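Local coordinates for protein phenol hydroxylase component phN (PDB 3U52) that probably hydroxylates phenol as the diiron-containing oxygenase component of a multicomponent bacterial monooxygenase, at residues H85-K98 and Y486-K499. Residues are numbered along the deposited sequence; the frame is centred on the assembly and turned at random.
Sequences HQNISDARYVNALK and YVGSPDQKHWLSIK. With CU (copper (II) ion), chain J.
Trp495 lies with one face of its indole on the backbone turn of 85-98, the amide N of Ala91 standing over the ring centre, and here the contact is tight. Ala91 CB presses on Trp495 CB at 3.5 Å. Ile88 CG1 meets Trp495 CH2 at 3.5 Å, and His85 O lies at the indole edge, in plane with it. CG of Trp495 is anti to the backbone N (chi1 -171°), which carries the indole across to the turn. An alanine here would probably open a gap between the 85-91 turn and helix 490-498, leaving Ile88 CG1 and the Asp90-Ala91 backbone without the indole they pack against. Beside it, Arg92 CG sits 3.7 Å from the Tyr486 ring centroid, a CH-pi contact over one face, while Gln492 CB covers the opposite face. The arginine's own charge goes to Glu357 and, weakly, to Asp90. A buried salt bridge closes this end: extended Lys98 brings NZ to 2.6 Å from Asp491 OD2, and a water ties that oxygen to Ala91 O. The other end is looser and more open to solvent. There Ile498 CG2 rests on Gln86 CG at 3.7 Å, and the bent chain of exposed Lys499 donates from NZ to Gln86 O at 2.9 Å, with a water linking NZ to Ile88 O. On a neighbouring side of helix 490-498, His494 NE2 binds copper with His155 from helix 125-155. The last modelled helix thus packs by a tryptophan, face on, against the Asx turn at Asp90 that leads into helix 94-103 of the helical diiron hydroxylase fold, next to a two-histidine copper site.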
loop_
_atom_site.group_PDB
_atom_site.type_symbol
_atom_site.label_atom_id
_atom_site.label_comp_id
_atom_site.label_asym_id
_atom_site.label_seq_id
_atom_site.Cartn_x
_atom_site.Cartn_y
_atom_site.Cartn_z
ATOM N N HIS A 85 0.776 -8.009 14.459
ATOM C CA HIS A 85 1.726 -8.457 15.497
ATOM C C HIS A 85 1.306 -9.868 16.023
ATOM O O HIS A 85 2.136 -10.650 16.525
ATOM C CB HIS A 85 1.764 -7.442 16.634
ATOM C CG HIS A 85 0.456 -7.326 17.359
ATOM N ND1 HIS A 85 -0.621 -6.633 16.842
ATOM C CD2 HIS A 85 0.022 -7.886 18.509
ATOM C CE1 HIS A 85 -1.649 -6.737 17.667
ATOM N NE2 HIS A 85 -1.284 -7.492 18.688
ATOM N N GLN A 86 0.020 -10.219 15.849
ATOM C CA GLN A 86 -0.463 -11.526 16.293
ATOM C C GLN A 86 0.048 -12.674 15.437
ATOM O O GLN A 86 -0.023 -13.828 15.844
ATOM C CB GLN A 86 -1.984 -11.521 16.410
ATOM C CG GLN A 86 -2.521 -10.416 17.375
ATOM C CD GLN A 86 -4.025 -10.459 17.498
ATOM O OE1 GLN A 86 -4.701 -11.077 16.657
ATOM N NE2 GLN A 86 -4.570 -9.792 18.514
ATOM N N ASN A 87 0.594 -12.356 14.265
ATOM C CA ASN A 87 1.059 -13.390 13.327
ATOM C C ASN A 87 2.554 -13.670 13.334
ATOM O O ASN A 87 3.017 -14.501 12.563
ATOM C CB ASN A 87 0.612 -13.063 11.904
ATOM C CG ASN A 87 -0.904 -12.960 11.786
ATOM O OD1 ASN A 87 -1.435 -12.128 11.039
ATOM N ND2 ASN A 87 -1.601 -13.803 12.526
ATOM N N ILE A 88 3.299 -13.039 14.233
ATOM C CA ILE A 88 4.703 -13.389 14.385
ATOM C C ILE A 88 4.839 -14.805 14.954
ATOM O O ILE A 88 3.879 -15.356 15.507
ATOM C CB ILE A 88 5.523 -12.349 15.233
ATOM C CG1 ILE A 88 4.953 -12.177 16.649
ATOM C CG2 ILE A 88 5.676 -10.982 14.473
ATOM C CD1 ILE A 88 5.798 -11.254 17.553
ATOM N N SER A 89 6.007 -15.410 14.784
ATOM C CA SER A 89 6.254 -16.800 15.213
ATOM C C SER A 89 6.025 -16.992 16.744
ATOM O O SER A 89 5.393 -17.981 17.162
ATOM C CB SER A 89 7.664 -17.222 14.812
ATOM O OG SER A 89 8.598 -16.254 15.290
ATOM N N ASP A 90 6.513 -16.037 17.543
ATOM C CA ASP A 90 6.479 -16.088 19.034
ATOM C C ASP A 90 6.908 -14.736 19.555
ATOM O O ASP A 90 7.720 -14.055 18.918
ATOM C CB ASP A 90 7.485 -17.129 19.562
ATOM C CG ASP A 90 7.393 -17.309 21.084
ATOM O OD1 ASP A 90 8.226 -16.761 21.814
ATOM O OD2 ASP A 90 6.415 -17.931 21.544
ATOM N N ALA A 91 6.386 -14.334 20.713
ATOM C CA ALA A 91 6.702 -13.032 21.281
ATOM C C ALA A 91 8.207 -12.887 21.626
ATOM O O ALA A 91 8.677 -11.748 21.731
ATOM C CB ALA A 91 5.862 -12.743 22.481
ATOM N N ARG A 92 8.949 -14.004 21.764
ATOM C CA ARG A 92 10.408 -13.926 21.981
ATOM C C ARG A 92 11.027 -13.087 20.867
ATOM O O ARG A 92 12.023 -12.385 21.075
ATOM C CB ARG A 92 11.109 -15.302 22.002
ATOM C CG ARG A 92 10.810 -16.141 23.268
ATOM C CD ARG A 92 11.529 -17.525 23.248
ATOM N NE ARG A 92 11.232 -18.257 22.010
ATOM C CZ ARG A 92 11.862 -19.357 21.565
ATOM N NH1 ARG A 92 12.886 -19.882 22.249
ATOM N NH2 ARG A 92 11.484 -19.932 20.408
ATOM N N TYR A 93 10.448 -13.188 19.666
ATOM C CA TYR A 93 10.981 -12.500 18.474
ATOM C C TYR A 93 11.032 -10.998 18.687
ATOM O O TYR A 93 11.915 -10.337 18.141
ATOM C CB TYR A 93 10.119 -12.823 17.217
ATOM C CG TYR A 93 10.406 -11.889 16.035
ATOM C CD1 TYR A 93 11.491 -12.128 15.152
ATOM C CD2 TYR A 93 9.642 -10.745 15.823
ATOM C CE1 TYR A 93 11.748 -11.266 14.082
ATOM C CE2 TYR A 93 9.894 -9.882 14.771
ATOM C CZ TYR A 93 10.918 -10.142 13.903
ATOM O OH TYR A 93 11.127 -9.218 12.893
ATOM N N VAL A 94 10.093 -10.432 19.451
ATOM C CA VAL A 94 10.011 -8.979 19.576
ATOM C C VAL A 94 11.296 -8.411 20.274
ATOM O O VAL A 94 11.657 -7.248 20.059
ATOM C CB VAL A 94 8.735 -8.548 20.263
ATOM C CG1 VAL A 94 8.615 -7.000 20.370
ATOM C CG2 VAL A 94 7.527 -9.151 19.515
ATOM N N ASN A 95 11.995 -9.252 21.026
ATOM C CA ASN A 95 13.279 -8.854 21.604
ATOM C C ASN A 95 14.348 -8.411 20.608
ATOM O O ASN A 95 15.147 -7.545 20.936
ATOM C CB ASN A 95 13.752 -9.923 22.572
ATOM C CG ASN A 95 12.767 -10.062 23.746
ATOM O OD1 ASN A 95 12.707 -9.200 24.606
ATOM N ND2 ASN A 95 11.947 -11.097 23.723
ATOM N N ALA A 96 14.300 -8.949 19.397
ATOM C CA ALA A 96 15.157 -8.514 18.325
ATOM C C ALA A 96 14.790 -7.087 17.970
ATOM O O ALA A 96 15.670 -6.295 17.678
ATOM C CB ALA A 96 14.993 -9.380 17.163
ATOM N N LEU A 97 13.510 -6.730 18.052
ATOM C CA LEU A 97 13.078 -5.354 17.697
ATOM C C LEU A 97 13.376 -4.303 18.778
ATOM O O LEU A 97 13.571 -3.101 18.470
ATOM C CB LEU A 97 11.593 -5.333 17.270
ATOM C CG LEU A 97 11.159 -6.318 16.148
ATOM C CD1 LEU A 97 9.637 -6.240 15.898
ATOM C CD2 LEU A 97 11.938 -6.139 14.822
ATOM N N LYS A 98 13.380 -4.737 20.050
ATOM C CA LYS A 98 13.783 -3.842 21.191
ATOM C C LYS A 98 15.241 -3.443 21.031
ATOM O O LYS A 98 15.586 -2.276 21.155
ATOM C CB LYS A 98 13.587 -4.557 22.520
ATOM C CG LYS A 98 12.150 -5.050 22.704
ATOM C CD LYS A 98 11.987 -5.961 23.901
ATOM C CE LYS A 98 10.634 -6.726 23.829
ATOM N NZ LYS A 98 10.343 -7.387 25.138
ATOM N N TYR A 486 12.387 -13.912 29.977
ATOM C CA TYR A 486 11.161 -13.927 29.185
ATOM C C TYR A 486 10.051 -14.756 29.858
ATOM O O TYR A 486 8.849 -14.392 29.822
ATOM C CB TYR A 486 11.438 -14.493 27.795
ATOM C CG TYR A 486 10.175 -14.676 26.987
ATOM C CD1 TYR A 486 9.501 -13.574 26.428
ATOM C CD2 TYR A 486 9.631 -15.950 26.809
ATOM C CE1 TYR A 486 8.308 -13.760 25.664
ATOM C CE2 TYR A 486 8.456 -16.145 26.055
ATOM C CZ TYR A 486 7.797 -15.049 25.504
ATOM O OH TYR A 486 6.634 -15.283 24.744
ATOM N N VAL A 487 10.461 -15.887 30.428
ATOM C CA VAL A 487 9.520 -16.785 31.124
ATOM C C VAL A 487 8.976 -16.076 32.380
ATOM O O VAL A 487 9.712 -15.720 33.298
ATOM C CB VAL A 487 10.187 -18.163 31.396
ATOM C CG1 VAL A 487 9.321 -19.042 32.285
ATOM C CG2 VAL A 487 10.483 -18.840 30.049
ATOM N N GLY A 488 7.682 -15.801 32.344
ATOM C CA GLY A 488 6.996 -15.121 33.413
ATOM C C GLY A 488 6.872 -13.633 33.201
ATOM O O GLY A 488 6.495 -12.894 34.127
ATOM N N SER A 489 7.217 -13.158 32.016
ATOM C CA SER A 489 7.224 -11.712 31.790
ATOM C C SER A 489 5.852 -11.315 31.353
ATOM O O SER A 489 5.102 -12.175 30.927
ATOM C CB SER A 489 8.197 -11.360 30.672
ATOM O OG SER A 489 7.797 -12.031 29.471
ATOM N N PRO A 490 5.503 -10.028 31.460
ATOM C CA PRO A 490 4.231 -9.554 30.863
ATOM C C PRO A 490 4.110 -9.805 29.362
ATOM O O PRO A 490 3.010 -10.190 28.905
ATOM C CB PRO A 490 4.212 -8.060 31.178
ATOM C CG PRO A 490 5.132 -7.911 32.348
ATOM C CD PRO A 490 6.188 -8.975 32.220
ATOM N N ASP A 491 5.213 -9.686 28.590
ATOM C CA ASP A 491 5.174 -10.050 27.167
ATOM C C ASP A 491 4.730 -11.499 26.973
ATOM O O ASP A 491 3.821 -11.731 26.173
ATOM C CB ASP A 491 6.521 -9.882 26.469
ATOM C CG ASP A 491 6.800 -8.417 25.970
ATOM O OD1 ASP A 491 5.992 -7.482 26.190
ATOM O OD2 ASP A 491 7.867 -8.220 25.321
ATOM N N GLN A 492 5.351 -12.470 27.687
ATOM C CA GLN A 492 4.933 -13.876 27.603
ATOM C C GLN A 492 3.439 -14.082 27.970
ATOM O O GLN A 492 2.717 -14.750 27.241
ATOM C CB GLN A 492 5.797 -14.801 28.470
ATOM C CG GLN A 492 5.441 -16.260 28.231
ATOM C CD GLN A 492 5.922 -17.208 29.313
ATOM O OE1 GLN A 492 6.385 -18.294 29.002
ATOM N NE2 GLN A 492 5.785 -16.822 30.569
ATOM N N LYS A 493 2.989 -13.484 29.067
ATOM C CA LYS A 493 1.563 -13.541 29.463
ATOM C C LYS A 493 0.595 -12.945 28.415
ATOM O O LYS A 493 -0.455 -13.519 28.130
ATOM C CB LYS A 493 1.391 -12.859 30.842
ATOM C CG LYS A 493 2.240 -13.627 31.946
ATOM C CD LYS A 493 2.166 -12.997 33.362
ATOM C CE LYS A 493 2.615 -14.035 34.427
ATOM N NZ LYS A 493 1.996 -13.716 35.771
ATOM N N HIS A 494 0.967 -11.804 27.838
ATOM C CA HIS A 494 0.180 -11.156 26.799
ATOM C C HIS A 494 0.180 -12.003 25.515
ATOM O O HIS A 494 -0.878 -12.218 24.896
ATOM C CB HIS A 494 0.756 -9.760 26.561
ATOM C CG HIS A 494 -0.141 -8.865 25.777
ATOM N ND1 HIS A 494 -1.300 -8.329 26.303
ATOM C CD2 HIS A 494 -0.038 -8.386 24.516
ATOM C CE1 HIS A 494 -1.891 -7.578 25.388
ATOM N NE2 HIS A 494 -1.140 -7.590 24.299
ATOM N N TRP A 495 1.329 -12.553 25.139
ATOM C CA TRP A 495 1.370 -13.462 24.018
ATOM C C TRP A 495 0.465 -14.677 24.245
ATOM O O TRP A 495 -0.343 -15.004 23.379
ATOM C CB TRP A 495 2.771 -13.945 23.724
ATOM C CG TRP A 495 2.877 -14.715 22.437
ATOM C CD1 TRP A 495 3.214 -16.020 22.290
ATOM C CD2 TRP A 495 2.651 -14.195 21.100
ATOM N NE1 TRP A 495 3.219 -16.355 20.947
ATOM C CE2 TRP A 495 2.896 -15.250 20.199
ATOM C CE3 TRP A 495 2.306 -12.927 20.596
ATOM C CZ2 TRP A 495 2.767 -15.101 18.807
ATOM C CZ3 TRP A 495 2.192 -12.764 19.207
ATOM C CH2 TRP A 495 2.396 -13.850 18.339
ATOM N N LEU A 496 0.590 -15.328 25.402
ATOM C CA LEU A 496 -0.214 -16.521 25.688
ATOM C C LEU A 496 -1.718 -16.196 25.692
ATOM O O LEU A 496 -2.534 -17.026 25.321
ATOM C CB LEU A 496 0.230 -17.201 26.990
ATOM C CG LEU A 496 1.598 -17.915 27.005
ATOM C CD1 LEU A 496 2.018 -18.257 28.438
ATOM C CD2 LEU A 496 1.573 -19.176 26.237
ATOM N N SER A 497 -2.090 -14.978 26.026
ATOM C CA SER A 497 -3.489 -14.618 25.957
ATOM C C SER A 497 -3.939 -14.182 24.541
ATOM O O SER A 497 -5.059 -14.472 24.142
ATOM C CB SER A 497 -3.867 -13.645 27.072
ATOM O OG SER A 497 -3.655 -12.308 26.691
ATOM N N ILE A 498 -3.052 -13.546 23.768
ATOM C CA ILE A 498 -3.283 -13.307 22.343
ATOM C C ILE A 498 -3.554 -14.640 21.663
ATOM O O ILE A 498 -4.459 -14.725 20.842
ATOM C CB ILE A 498 -2.072 -12.598 21.654
ATOM C CG1 ILE A 498 -2.090 -11.097 21.930
ATOM C CG2 ILE A 498 -2.025 -12.864 20.134
ATOM C CD1 ILE A 498 -0.765 -10.398 21.530
ATOM N N LYS A 499 -2.787 -15.671 22.027
ATOM C CA LYS A 499 -2.850 -17.011 21.435
ATOM C C LYS A 499 -3.970 -17.884 22.003
ATOM O O LYS A 499 -4.114 -19.043 21.587
ATOM C CB LYS A 499 -1.527 -17.759 21.652
ATOM C CG LYS A 499 -0.337 -17.265 20.841
ATOM C CD LYS A 499 -0.498 -17.457 19.343
ATOM C CE LYS A 499 -0.788 -16.139 18.653
ATOM N NZ LYS A 499 -0.796 -16.341 17.172
HETATM CU CU CU J . -1.306 -6.253 22.845
HETATM O O HOH W 1 1.427 -16.456 15.479
HETATM O O HOH W 2 9.049 -10.520 24.341
#